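HTH-type transcriptional activator AmpR (Pseudomonas aeruginosa PAO1, PDB 5MMH) activates transcription of the beta-lactamase gene ampC by binding its promoter, and recognises cell-wall-derived muropeptides through the LysR-type effector-binding domain described here. Local coordinates at residues A75-L83 / L203-R214; E114-A122 / P172-G180. One frame throughout, in Å; residues are numbered along the deposited sequence.

Contact 1 (A75-L83 / L203-R214)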
ATOM      1  N   ALA A  75     -12.261   5.970 -20.298  1.00 24.33           N
ATOM      2  CA  ALA A  75     -12.552   5.788 -18.878  1.00 22.42           C
ATOM      3  C   ALA A  75     -14.042   5.952 -18.580  1.00 26.56           C
ATOM      4  O   ALA A  75     -14.643   6.969 -18.937  1.00 19.04           O
ATOM      5  CB  ALA A  75     -11.748   6.770 -18.033  1.00 18.43           C
ATOM      6  N   LEU A  76     -14.615   4.957 -17.895  1.00 20.40           N
ATOM      7  CA  LEU A  76     -16.003   4.948 -17.446  1.00 24.19           C
ATOM      8  C   LEU A  76     -16.060   5.225 -15.950  1.00 20.53           C
ATOM      9  O   LEU A  76     -15.442   4.503 -15.159  1.00 15.07           O
ATOM     10  CB  LEU A  76     -16.672   3.599 -17.720  1.00 17.41           C
ATOM     11  CG  LEU A  76     -17.299   3.245 -19.067  1.00 33.51           C
ATOM     12  CD1 LEU A  76     -16.660   4.009 -20.226  1.00 33.88           C
ATOM     13  CD2 LEU A  76     -17.222   1.731 -19.296  1.00 24.44           C
ATOM     14  N   ALA A  77     -16.831   6.233 -15.558  1.00 15.29           N
ATOM     15  CA  ALA A  77     -16.923   6.573 -14.144  1.00 16.97           C
ATOM     16  C   ALA A  77     -17.618   5.474 -13.353  1.00 18.93           C
ATOM     17  O   ALA A  77     -18.599   4.882 -13.810  1.00 19.16           O
ATOM     18  CB  ALA A  77     -17.672   7.877 -13.960  1.00 23.64           C
ATOM     19  N   LEU A  78     -17.096   5.189 -12.159  1.00 12.17           N
ATOM     20  CA  LEU A  78     -17.759   4.275 -11.230  1.00 15.30           C
ATOM     21  C   LEU A  78     -18.507   5.036 -10.139  1.00 16.23           C
ATOM     22  O   LEU A  78     -19.741   4.973 -10.092  1.00 17.00           O
ATOM     23  CB  LEU A  78     -16.741   3.286 -10.631  1.00 19.38           C
ATOM     24  CG  LEU A  78     -15.976   2.492 -11.704  1.00 17.66           C
ATOM     25  CD1 LEU A  78     -14.731   1.764 -11.168  1.00 13.89           C
ATOM     26  CD2 LEU A  78     -16.928   1.518 -12.386  1.00 13.15           C
ATOM     27  N   PHE A  79     -17.792   5.791  -9.297  1.00 10.72           N
ATOM     28  CA  PHE A  79     -18.394   6.587  -8.235  1.00 13.07           C
ATOM     29  C   PHE A  79     -17.342   7.535  -7.664  1.00 17.91           C
ATOM     30  O   PHE A  79     -16.139   7.271  -7.760  1.00 16.88           O
ATOM     31  CB  PHE A  79     -19.011   5.699  -7.129  1.00 10.02           C
ATOM     32  CG  PHE A  79     -18.068   4.620  -6.563  1.00 16.80           C
ATOM     33  CD1 PHE A  79     -17.190   4.910  -5.537  1.00 16.28           C
ATOM     34  CD2 PHE A  79     -18.122   3.310  -7.020  1.00 11.97           C
ATOM     35  CE1 PHE A  79     -16.339   3.924  -4.999  1.00 20.48           C
ATOM     36  CE2 PHE A  79     -17.285   2.317  -6.493  1.00 17.68           C
ATOM     37  CZ  PHE A  79     -16.388   2.621  -5.484  1.00 16.79           C
ATOM     38  N   GLU A  80     -17.814   8.645  -7.090  1.00 14.69           N
ATOM     39  CA  GLU A  80     -16.972   9.616  -6.395  1.00 24.65           C
ATOM     40  C   GLU A  80     -16.342   9.015  -5.142  1.00 21.13           C
ATOM     41  O   GLU A  80     -16.923   8.156  -4.471  1.00 19.81           O
ATOM     42  CB  GLU A  80     -17.785  10.845  -5.947  1.00 27.14           C
ATOM     43  CG  GLU A  80     -18.223  11.831  -7.005  1.00 40.82           C
ATOM     44  CD  GLU A  80     -19.108  12.956  -6.435  1.00 52.55           C
ATOM     45  OE1 GLU A  80     -18.571  13.818  -5.706  1.00 53.71           O
ATOM     46  OE2 GLU A  80     -20.339  12.973  -6.699  1.00 49.66           O
ATOM     47  N   ALA A  81     -15.163   9.510  -4.789  1.00 20.04           N
ATOM     48  CA  ALA A  81     -14.531   9.150  -3.518  1.00 21.34           C
ATOM     49  C   ALA A  81     -14.112  10.438  -2.829  1.00 17.43           C
ATOM     50  O   ALA A  81     -12.952  10.857  -2.930  1.00 25.26           O
ATOM     51  CB  ALA A  81     -13.344   8.205  -3.717  1.00 25.10           C
ATOM     52  N   PRO A  82     -15.035  11.096  -2.125  1.00 21.41           N
ATOM     53  CA  PRO A  82     -14.671  12.323  -1.418  1.00 23.94           C
ATOM     54  C   PRO A  82     -13.675  12.016  -0.321  1.00 20.79           C
ATOM     55  O   PRO A  82     -13.691  10.942   0.286  1.00 25.57           O
ATOM     56  CB  PRO A  82     -15.999  12.819  -0.833  1.00 20.08           C
ATOM     57  CG  PRO A  82     -17.056  12.002  -1.498  1.00 30.91           C
ATOM     58  CD  PRO A  82     -16.425  10.705  -1.845  1.00 24.34           C
ATOM     59  N   LEU A  83     -12.814  12.984  -0.066  1.00 22.53           N
ATOM     60  CA  LEU A  83     -11.738  12.859   0.904  1.00 21.83           C
ATOM     61  C   LEU A  83     -12.155  13.471   2.238  1.00 25.64           C
ATOM     62  O   LEU A  83     -12.767  14.543   2.275  1.00 23.54           O
ATOM     63  CB  LEU A  83     -10.479  13.558   0.391  1.00 16.51           C
ATOM     64  CG  LEU A  83      -9.859  13.018  -0.892  1.00 24.14           C
ATOM     65  CD1 LEU A  83      -8.538  13.712  -1.185  1.00 17.90           C
ATOM     66  CD2 LEU A  83      -9.655  11.518  -0.778  1.00 18.23           C
ATOM     67  N   LEU A 203     -19.550  -4.846 -12.902  1.00 15.01           N
ATOM     68  CA  LEU A 203     -18.906  -3.810 -12.093  1.00 13.17           C
ATOM     69  C   LEU A 203     -19.738  -2.534 -12.055  1.00 15.52           C
ATOM     70  O   LEU A 203     -19.782  -1.847 -11.023  1.00 10.79           O
ATOM     71  CB  LEU A 203     -17.507  -3.513 -12.619  1.00 14.47           C
ATOM     72  CG  LEU A 203     -16.711  -2.419 -11.906  1.00 11.07           C
ATOM     73  CD1 LEU A 203     -16.315  -2.851 -10.499  1.00 17.31           C
ATOM     74  CD2 LEU A 203     -15.496  -2.077 -12.747  1.00 11.39           C
ATOM     75  N   LEU A 204     -20.396  -2.197 -13.170  1.00 15.06           N
ATOM     76  CA  LEU A 204     -21.263  -1.015 -13.200  1.00 18.65           C
ATOM     77  C   LEU A 204     -22.479  -1.188 -12.297  1.00 13.49           C
ATOM     78  O   LEU A 204     -22.891  -0.240 -11.624  1.00 18.48           O
ATOM     79  CB  LEU A 204     -21.703  -0.721 -14.633  1.00 11.46           C
ATOM     80  CG  LEU A 204     -20.571  -0.157 -15.493  1.00 20.36           C
ATOM     81  CD1 LEU A 204     -21.017   0.060 -16.941  1.00 21.93           C
ATOM     82  CD2 LEU A 204     -20.049   1.148 -14.899  1.00 16.50           C
ATOM     83  N   GLU A 205     -23.082  -2.374 -12.292  1.00 17.55           N
ATOM     84  CA  GLU A 205     -24.166  -2.654 -11.353  1.00 20.35           C
ATOM     85  C   GLU A 205     -23.714  -2.428  -9.912  1.00 19.06           C
ATOM     86  O   GLU A 205     -24.361  -1.703  -9.148  1.00 17.68           O
ATOM     87  CB  GLU A 205     -24.644  -4.086 -11.541  1.00 22.37           C
ATOM     88  CG  GLU A 205     -25.808  -4.478 -10.661  1.00 30.33           C
ATOM     89  CD  GLU A 205     -26.288  -5.882 -10.975  1.00 48.24           C
ATOM     90  OE1 GLU A 205     -26.195  -6.765 -10.089  1.00 54.27           O
ATOM     91  OE2 GLU A 205     -26.730  -6.106 -12.127  1.00 53.02           O
ATOM     92  N   MET A 206     -22.599  -3.047  -9.523  1.00 15.94           N
ATOM     93  CA  MET A 206     -22.081  -2.863  -8.170  1.00 16.23           C
ATOM     94  C   MET A 206     -21.739  -1.401  -7.899  1.00 11.89           C
ATOM     95  O   MET A 206     -21.948  -0.904  -6.794  1.00 16.06           O
ATOM     96  CB  MET A 206     -20.840  -3.737  -7.943  1.00 15.59           C
ATOM     97  CG  MET A 206     -21.066  -5.247  -8.015  1.00 15.08           C
ATOM     98  SD  MET A 206     -22.323  -5.956  -6.915  1.00 37.32           S
ATOM     99  CE  MET A 206     -21.668  -5.679  -5.298  1.00 24.43           C
ATOM    100  N   ALA A 207     -21.199  -0.695  -8.887  1.00 14.10           N
ATOM    101  CA  ALA A 207     -20.867   0.702  -8.652  1.00 14.03           C
ATOM    102  C   ALA A 207     -22.128   1.531  -8.425  1.00 14.58           C
ATOM    103  O   ALA A 207     -22.138   2.423  -7.569  1.00 15.43           O
ATOM    104  CB  ALA A 207     -20.048   1.250  -9.818  1.00  9.49           C
ATOM    105  N   ALA A 208     -23.211   1.231  -9.160  1.00 12.84           N
ATOM    106  CA  ALA A 208     -24.441   1.999  -9.007  1.00 14.95           C
ATOM    107  C   ALA A 208     -25.011   1.847  -7.607  1.00 13.57           C
ATOM    108  O   ALA A 208     -25.531   2.808  -7.040  1.00 11.90           O
ATOM    109  CB  ALA A 208     -25.471   1.573 -10.058  1.00 12.06           C
ATOM    110  N   VAL A 209     -24.915   0.647  -7.024  1.00 16.67           N
ATOM    111  CA  VAL A 209     -25.363   0.455  -5.645  1.00 11.51           C
ATOM    112  C   VAL A 209     -24.516   1.284  -4.688  1.00 16.63           C
ATOM    113  O   VAL A 209     -25.001   1.750  -3.651  1.00 17.31           O
ATOM    114  CB  VAL A 209     -25.323  -1.049  -5.285  1.00 19.14           C
ATOM    115  CG1 VAL A 209     -25.531  -1.259  -3.772  1.00 15.42           C
ATOM    116  CG2 VAL A 209     -26.357  -1.825  -6.115  1.00 16.03           C
ATOM    117  N   GLU A 210     -23.238   1.493  -5.012  1.00 14.77           N
ATOM    118  CA  GLU A 210     -22.397   2.252  -4.096  1.00 14.88           C
ATOM    119  C   GLU A 210     -22.729   3.740  -4.192  1.00 18.93           C
ATOM    120  O   GLU A 210     -22.926   4.410  -3.173  1.00 15.22           O
ATOM    121  CB  GLU A 210     -20.911   1.965  -4.384  1.00 15.67           C
ATOM    122  CG  GLU A 210     -19.884   2.808  -3.592  1.00 20.05           C
ATOM    123  CD  GLU A 210     -19.734   2.430  -2.093  1.00 22.57           C
ATOM    124  OE1 GLU A 210     -19.191   3.261  -1.330  1.00 26.59           O
ATOM    125  OE2 GLU A 210     -20.141   1.325  -1.669  1.00 21.80           O
ATOM    126  N   ALA A 211     -22.834   4.268  -5.416  1.00 15.83           N
ATOM    127  CA  ALA A 211     -23.158   5.683  -5.561  1.00 11.84           C
ATOM    128  C   ALA A 211     -24.519   5.975  -4.963  1.00 15.74           C
ATOM    129  O   ALA A 211     -24.707   6.990  -4.289  1.00 19.23           O
ATOM    130  CB  ALA A 211     -23.117   6.095  -7.035  1.00 13.81           C
ATOM    131  N   ARG A 212     -25.479   5.082  -5.202  1.00 17.97           N
ATOM    132  CA  ARG A 212     -26.823   5.204  -4.639  1.00 17.64           C
ATOM    133  C   ARG A 212     -26.780   5.212  -3.116  1.00 23.52           C
ATOM    134  O   ARG A 212     -27.474   6.004  -2.466  1.00 24.62           O
ATOM    135  CB  ARG A 212     -27.646   4.027  -5.165  1.00 23.38           C
ATOM    136  CG  ARG A 212     -29.120   4.059  -5.105  1.00 26.62           C
ATOM    137  CD  ARG A 212     -29.619   2.824  -5.871  1.00 25.12           C
ATOM    138  NE  ARG A 212     -29.430   2.994  -7.312  1.00 25.64           N
ATOM    139  CZ  ARG A 212     -29.057   2.039  -8.170  1.00 24.51           C
ATOM    140  NH1 ARG A 212     -28.788   0.797  -7.753  1.00 17.11           N
ATOM    141  NH2 ARG A 212     -28.951   2.345  -9.463  1.00 17.72           N
ATOM    142  N   GLY A 213     -25.932   4.355  -2.529  1.00 22.85           N
ATOM    143  CA  GLY A 213     -25.844   4.257  -1.084  1.00 20.27           C
ATOM    144  C   GLY A 213     -25.414   5.543  -0.403  1.00 27.44           C
ATOM    145  O   GLY A 213     -25.830   5.816   0.730  1.00 32.35           O
ATOM    146  N   ARG A 214     -24.607   6.365  -1.078  1.00 22.98           N
ATOM    147  CA  ARG A 214     -24.089   7.553  -0.407  1.00 27.32           C
ATOM    148  C   ARG A 214     -25.056   8.724  -0.386  1.00 31.32           C
ATOM    149  O   ARG A 214     -24.910   9.607   0.466  1.00 37.77           O
ATOM    150  CB  ARG A 214     -22.760   7.974  -1.030  1.00 31.38           C
ATOM    151  CG  ARG A 214     -21.741   6.955  -0.650  1.00 30.96           C
ATOM    152  CD  ARG A 214     -20.354   7.414  -0.712  1.00 35.42           C
ATOM    153  NE  ARG A 214     -19.535   6.286  -1.150  1.00 31.14           N
ATOM    154  CZ  ARG A 214     -18.601   6.356  -2.086  1.00 33.28           C
ATOM    155  NH1 ARG A 214     -18.350   7.524  -2.659  1.00 38.55           N
ATOM    156  NH2 ARG A 214     -17.924   5.271  -2.417  1.00 36.28           N
TER
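Leu78 packs its methyl CD2 against Leu203 CD2 at 3.9 Å, the two leucines crossing at about a right angle. Its CG stands anti to the carbonyl carbon (chi1 -56°), which sends that methyl to the helix; CD2 of Leu204 comes to it as well, 4.0 Å from Leu78 CD2. Ala207 suits the next place because a bare methyl lets strand and helix close in: its CB lies 3.7 Å from Leu78 O, and the CA atoms of Leu78 and Ala207 are 5.4 Å apart.

Phe79 points at the helix, and several helix residues surround its ring. One face takes the CG methylene of Glu210, a CH-pi contact 3.7 Å from the ring centroid and practically on its normal. Ala207 CB sits at the ring edge, in plane, Arg214 NH2 comes near CD1, and the small Ala211 packs against Phe79 CB. Bent at chi2, Glu210 thus spends its aliphatic part on the ring and offers carboxylate oxygen OE1 to Arg214, whose NH2 donates to Glu210 OE1 over 2.6 Å, while OE2 has a weak hydrogen bond from Trp26; OE1 uses its anti lone pair, nearly in the guanidinium plane. The salt bridge steadies the guanidinium, which stands at 88° to the phenyl plane. Glu80 contributes its backbone: its O lies in front of Arg214 NH1 in a hydrogen bond whose modelled length is doubtfully short, while its carboxylate turns to Ser178. Pro82 CD then flanks NH1 of the arginine.

Strand 73-86 belongs to the mixed sheet of the periplasmic-binding-protein-like fold, pairing with strand 181-187, and helix 194-215 packs along it at a segment angle of 32°. Helix 20-37 packs alongside, bringing Phe22 and Trp26 to Phe79 and Trp26 to Leu203.

Contact 2 (E114-A122 / P172-G180)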
ATOM      1  N   GLU A 114      -4.691  18.443  -2.180  1.00 29.06           N
ATOM      2  CA  GLU A 114      -5.826  17.870  -1.472  1.00 26.24           C
ATOM      3  C   GLU A 114      -6.035  18.550  -0.123  1.00 30.07           C
ATOM      4  O   GLU A 114      -7.165  18.904   0.235  1.00 25.19           O
ATOM      5  CB  GLU A 114      -5.626  16.370  -1.304  1.00 26.37           C
ATOM      6  CG  GLU A 114      -5.541  15.608  -2.626  1.00 26.67           C
ATOM      7  CD  GLU A 114      -5.443  14.088  -2.427  1.00 36.50           C
ATOM      8  OE1 GLU A 114      -5.100  13.652  -1.306  1.00 30.79           O
ATOM      9  OE2 GLU A 114      -5.720  13.325  -3.382  1.00 36.23           O
ATOM     10  N   TRP A 115      -4.956  18.749   0.642  1.00 26.72           N
ATOM     11  CA  TRP A 115      -5.086  19.419   1.936  1.00 31.69           C
ATOM     12  C   TRP A 115      -5.545  20.870   1.827  1.00 25.83           C
ATOM     13  O   TRP A 115      -6.437  21.263   2.599  1.00 26.19           O
ATOM     14  CB  TRP A 115      -3.774  19.326   2.724  1.00 26.37           C
ATOM     15  CG  TRP A 115      -3.655  18.074   3.496  1.00 24.86           C
ATOM     16  CD1 TRP A 115      -2.895  17.004   3.181  1.00 22.35           C
ATOM     17  CD2 TRP A 115      -4.347  17.743   4.704  1.00 20.63           C
ATOM     18  NE1 TRP A 115      -3.059  16.018   4.121  1.00 27.04           N
ATOM     19  CE2 TRP A 115      -3.944  16.450   5.071  1.00 22.51           C
ATOM     20  CE3 TRP A 115      -5.273  18.416   5.513  1.00 29.31           C
ATOM     21  CZ2 TRP A 115      -4.421  15.811   6.212  1.00 25.56           C
ATOM     22  CZ3 TRP A 115      -5.761  17.774   6.641  1.00 27.27           C
ATOM     23  CH2 TRP A 115      -5.326  16.487   6.983  1.00 25.40           C
ATOM     24  N   PRO A 116      -4.972  21.722   0.965  1.00 28.16           N
ATOM     25  CA  PRO A 116      -5.555  23.066   0.819  1.00 32.42           C
ATOM     26  C   PRO A 116      -6.998  23.026   0.349  1.00 26.93           C
ATOM     27  O   PRO A 116      -7.821  23.804   0.845  1.00 34.76           O
ATOM     28  CB  PRO A 116      -4.629  23.759  -0.195  1.00 27.99           C
ATOM     29  CG  PRO A 116      -3.785  22.698  -0.775  1.00 40.61           C
ATOM     30  CD  PRO A 116      -3.694  21.607   0.243  1.00 30.71           C
ATOM     31  N   LEU A 117      -7.346  22.116  -0.559  1.00 28.84           N
ATOM     32  CA  LEU A 117      -8.741  22.020  -0.987  1.00 29.18           C
ATOM     33  C   LEU A 117      -9.648  21.671   0.177  1.00 28.66           C
ATOM     34  O   LEU A 117     -10.737  22.237   0.312  1.00 24.57           O
ATOM     35  CB  LEU A 117      -8.892  20.989  -2.101  1.00 30.60           C
ATOM     36  CG  LEU A 117      -8.608  21.544  -3.501  1.00 38.13           C
ATOM     37  CD1 LEU A 117      -8.677  20.459  -4.561  1.00 35.30           C
ATOM     38  CD2 LEU A 117      -9.591  22.663  -3.811  1.00 33.75           C
ATOM     39  N   TRP A 118      -9.205  20.756   1.046  1.00 25.78           N
ATOM     40  CA  TRP A 118     -10.052  20.349   2.158  1.00 23.73           C
ATOM     41  C   TRP A 118     -10.197  21.461   3.184  1.00 29.82           C
ATOM     42  O   TRP A 118     -11.291  21.669   3.721  1.00 27.32           O
ATOM     43  CB  TRP A 118      -9.497  19.102   2.827  1.00 23.12           C
ATOM     44  CG  TRP A 118     -10.380  18.592   3.939  1.00 23.02           C
ATOM     45  CD1 TRP A 118     -11.369  17.659   3.828  1.00 25.06           C
ATOM     46  CD2 TRP A 118     -10.339  18.968   5.323  1.00 22.92           C
ATOM     47  NE1 TRP A 118     -11.947  17.429   5.049  1.00 23.89           N
ATOM     48  CE2 TRP A 118     -11.332  18.218   5.986  1.00 26.09           C
ATOM     49  CE3 TRP A 118      -9.553  19.857   6.069  1.00 23.54           C
ATOM     50  CZ2 TRP A 118     -11.573  18.341   7.356  1.00 27.74           C
ATOM     51  CZ3 TRP A 118      -9.794  19.978   7.438  1.00 21.56           C
ATOM     52  CH2 TRP A 118     -10.788  19.223   8.063  1.00 28.33           C
ATOM     53  N   PHE A 119      -9.101  22.161   3.496  1.00 26.25           N
ATOM     54  CA  PHE A 119      -9.186  23.276   4.435  1.00 29.59           C
ATOM     55  C   PHE A 119     -10.197  24.311   3.947  1.00 32.21           C
ATOM     56  O   PHE A 119     -11.035  24.788   4.719  1.00 27.63           O
ATOM     57  CB  PHE A 119      -7.804  23.908   4.640  1.00 29.27           C
ATOM     58  CG  PHE A 119      -6.929  23.163   5.629  1.00 32.19           C
ATOM     59  CD1 PHE A 119      -7.458  22.660   6.812  1.00 30.69           C
ATOM     60  CD2 PHE A 119      -5.583  22.952   5.367  1.00 34.21           C
ATOM     61  CE1 PHE A 119      -6.657  21.965   7.719  1.00 34.35           C
ATOM     62  CE2 PHE A 119      -4.772  22.263   6.267  1.00 34.82           C
ATOM     63  CZ  PHE A 119      -5.307  21.765   7.445  1.00 28.71           C
ATOM     64  N   GLN A 120     -10.140  24.652   2.658  1.00 29.82           N
ATOM     65  CA  GLN A 120     -11.162  25.501   2.059  1.00 32.23           C
ATOM     66  C   GLN A 120     -12.555  24.993   2.388  1.00 32.47           C
ATOM     67  O   GLN A 120     -13.360  25.694   3.004  1.00 35.61           O
ATOM     68  CB  GLN A 120     -10.977  25.541   0.554  1.00 34.64           C
ATOM     69  CG  GLN A 120      -9.971  26.521   0.067  1.00 41.16           C
ATOM     70  CD  GLN A 120     -10.186  26.778  -1.396  1.00 49.10           C
ATOM     71  OE1 GLN A 120     -11.122  26.232  -1.999  1.00 42.20           O
ATOM     72  NE2 GLN A 120      -9.339  27.610  -1.984  1.00 53.96           N
ATOM     73  N   ALA A 121     -12.846  23.752   1.998  1.00 27.55           N
ATOM     74  CA  ALA A 121     -14.158  23.178   2.270  1.00 30.02           C
ATOM     75  C   ALA A 121     -14.542  23.287   3.743  1.00 31.31           C
ATOM     76  O   ALA A 121     -15.731  23.346   4.071  1.00 38.19           O
ATOM     77  CB  ALA A 121     -14.190  21.722   1.817  1.00 26.11           C
ATOM     78  N   ALA A 122     -13.566  23.322   4.640  1.00 37.11           N
ATOM     79  CA  ALA A 122     -13.840  23.485   6.064  1.00 38.77           C
ATOM     80  C   ALA A 122     -13.963  24.944   6.483  1.00 34.75           C
ATOM     81  O   ALA A 122     -14.221  25.210   7.659  1.00 39.11           O
ATOM     82  CB  ALA A 122     -12.744  22.816   6.904  1.00 29.87           C
ATOM     83  N   PRO A 172     -12.936  12.500  12.617  1.00 32.22           N
ATOM     84  CA  PRO A 172     -13.204  13.569  13.593  1.00 33.87           C
ATOM     85  C   PRO A 172     -14.079  14.709  13.098  1.00 37.60           C
ATOM     86  O   PRO A 172     -14.690  15.380  13.940  1.00 40.27           O
ATOM     87  CB  PRO A 172     -11.799  14.088  13.947  1.00 43.50           C
ATOM     88  CG  PRO A 172     -10.923  13.642  12.815  1.00 36.28           C
ATOM     89  CD  PRO A 172     -11.495  12.350  12.343  1.00 33.36           C
ATOM     90  N   PHE A 173     -14.151  14.972  11.789  1.00 35.31           N
ATOM     91  CA  PHE A 173     -14.945  16.083  11.271  1.00 32.23           C
ATOM     92  C   PHE A 173     -15.879  15.618  10.162  1.00 33.46           C
ATOM     93  O   PHE A 173     -15.660  14.586   9.517  1.00 32.89           O
ATOM     94  CB  PHE A 173     -14.066  17.215  10.730  1.00 28.95           C
ATOM     95  CG  PHE A 173     -12.953  17.610  11.657  1.00 40.90           C
ATOM     96  CD1 PHE A 173     -13.222  18.282  12.844  1.00 41.21           C
ATOM     97  CD2 PHE A 173     -11.637  17.303  11.348  1.00 33.66           C
ATOM     98  CE1 PHE A 173     -12.192  18.651  13.700  1.00 43.62           C
ATOM     99  CE2 PHE A 173     -10.601  17.664  12.201  1.00 41.34           C
ATOM    100  CZ  PHE A 173     -10.878  18.338  13.380  1.00 39.19           C
ATOM    101  N   ALA A 174     -16.916  16.423   9.924  1.00 31.32           N
ATOM    102  CA  ALA A 174     -17.890  16.142   8.876  1.00 31.15           C
ATOM    103  C   ALA A 174     -17.437  16.604   7.493  1.00 31.18           C
ATOM    104  O   ALA A 174     -17.875  16.037   6.484  1.00 28.46           O
ATOM    105  CB  ALA A 174     -19.233  16.794   9.219  1.00 26.07           C
ATOM    106  N   THR A 175     -16.573  17.611   7.425  1.00 23.47           N
ATOM    107  CA  THR A 175     -16.206  18.204   6.145  1.00 29.45           C
ATOM    108  C   THR A 175     -15.596  17.170   5.198  1.00 33.65           C
ATOM    109  O   THR A 175     -14.697  16.408   5.583  1.00 30.86           O
ATOM    110  CB  THR A 175     -15.226  19.358   6.381  1.00 30.85           C
ATOM    111  OG1 THR A 175     -15.847  20.362   7.188  1.00 30.60           O
ATOM    112  CG2 THR A 175     -14.814  19.994   5.063  1.00 31.19           C
ATOM    113  N   GLU A 176     -16.103  17.137   3.960  1.00 26.23           N
ATOM    114  CA  GLU A 176     -15.523  16.395   2.843  1.00 28.58           C
ATOM    115  C   GLU A 176     -15.083  17.370   1.763  1.00 28.86           C
ATOM    116  O   GLU A 176     -15.488  18.533   1.743  1.00 32.80           O
ATOM    117  CB  GLU A 176     -16.516  15.421   2.195  1.00 30.70           C
ATOM    118  CG  GLU A 176     -17.140  14.395   3.080  1.00 32.53           C
ATOM    119  CD  GLU A 176     -18.105  13.529   2.316  1.00 30.87           C
ATOM    120  OE1 GLU A 176     -18.548  13.966   1.232  1.00 45.15           O
ATOM    121  OE2 GLU A 176     -18.431  12.420   2.791  1.00 36.25           O
ATOM    122  N   VAL A 177     -14.296  16.858   0.821  1.00 16.04           N
ATOM    123  CA  VAL A 177     -14.000  17.561  -0.418  1.00 18.84           C
ATOM    124  C   VAL A 177     -13.909  16.534  -1.534  1.00 21.21           C
ATOM    125  O   VAL A 177     -13.316  15.461  -1.365  1.00 28.30           O
ATOM    126  CB  VAL A 177     -12.707  18.394  -0.312  1.00 23.16           C
ATOM    127  CG1 VAL A 177     -11.498  17.497   0.085  1.00 21.05           C
ATOM    128  CG2 VAL A 177     -12.447  19.121  -1.608  1.00 28.07           C
ATOM    129  N   SER A 178     -14.496  16.870  -2.677  1.00 28.03           N
ATOM    130  CA  SER A 178     -14.586  15.985  -3.833  1.00 25.67           C
ATOM    131  C   SER A 178     -13.464  16.339  -4.791  1.00 22.90           C
ATOM    132  O   SER A 178     -13.517  17.374  -5.457  1.00 36.54           O
ATOM    133  CB  SER A 178     -15.942  16.139  -4.529  1.00 29.41           C
ATOM    134  OG  SER A 178     -16.969  15.404  -3.889  1.00 31.91           O
ATOM    135  N   THR A 179     -12.446  15.492  -4.874  1.00 25.53           N
ATOM    136  CA  THR A 179     -11.346  15.761  -5.788  1.00 26.71           C
ATOM    137  C   THR A 179     -11.246  14.766  -6.934  1.00 24.75           C
ATOM    138  O   THR A 179     -10.574  15.067  -7.923  1.00 26.04           O
ATOM    139  CB  THR A 179     -10.009  15.772  -5.039  1.00 29.00           C
ATOM    140  OG1 THR A 179      -9.739  14.460  -4.534  1.00 28.23           O
ATOM    141  CG2 THR A 179     -10.072  16.744  -3.881  1.00 35.62           C
ATOM    142  N   GLY A 180     -11.889  13.607  -6.831  1.00 20.42           N
ATOM    143  CA  GLY A 180     -11.767  12.605  -7.870  1.00 18.64           C
ATOM    144  C   GLY A 180     -12.748  11.473  -7.674  1.00 18.48           C
ATOM    145  O   GLY A 180     -13.497  11.426  -6.696  1.00 24.89           O
TER
HETATM  146  O   HOH W   1      -6.755  14.251  -5.473  1.00 27.74           O
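The backbone O of Thr175 is gripped by two donors from different parts of the fold: Trp118 NE1, 3.0 Å from Thr175 O, and the hydroxyl of Thr84 on strand 73-86. Here, in the LysR-type effector-binding domain, helix 114-121 lies against an extended connection without regular secondary structure that leads into strand 181-187. The indole N-H approaches from above the carbonyl plane, 66° out of it, so this bond avoids the in-plane lone pairs.

Tryptophan suits the place because it joins that polar edge to a broad apolar surface. With CG anti to the backbone N (chi1 -177°), the indole extends along the connection. Thr175 CG2 lies over one face, toward the rim, in a CH-pi contact 4.2 Å from the centroid of the five-membered ring. Val177 CG1 meets the indole edge in plane, 3.7 Å from Trp118 CD1, and at the far end Trp118 CH2 touches Phe173 CD2, the two side chains crossing at about a right angle. Leu154 and Val85 also pack on this tryptophan.

The threonine methyl serves the helix end as well, resting on Ala121 C and Ala122 N. Ala121 is small enough for its CB to come close to Glu176 O. Val177 is branched to serve two neighbours: while CG1 takes the indole, CG2 packs on Leu117 CB. At the start of the helix, Glu114 is held by a salt bridge to Arg111 and reaches Thr179 through a water, which donates to Glu114 OE2 at 2.5 Å and lies 3.1 Å from Thr179 OG1.

After the first three strands and helix 20-37, the chain lays down 75-83, the opening side of contact 1, then passes through helix 114-121, which waits for its partner until 172-180 returns some 50 residues later and closes contact 2. Only after strand 181-187 does helix 194-215 close contact 1, so contact 2 is nested within the larger loop. Contact 1 ties the main mixed sheet to the C-terminal helix, whereas contact 2 fastens helix 114-121 to the connection leading back into that sheet. Their centres lie about 20 Å apart, yet they touch: Leu83 N probably bonds to Val177 O, and Leu83 packs against Glu114.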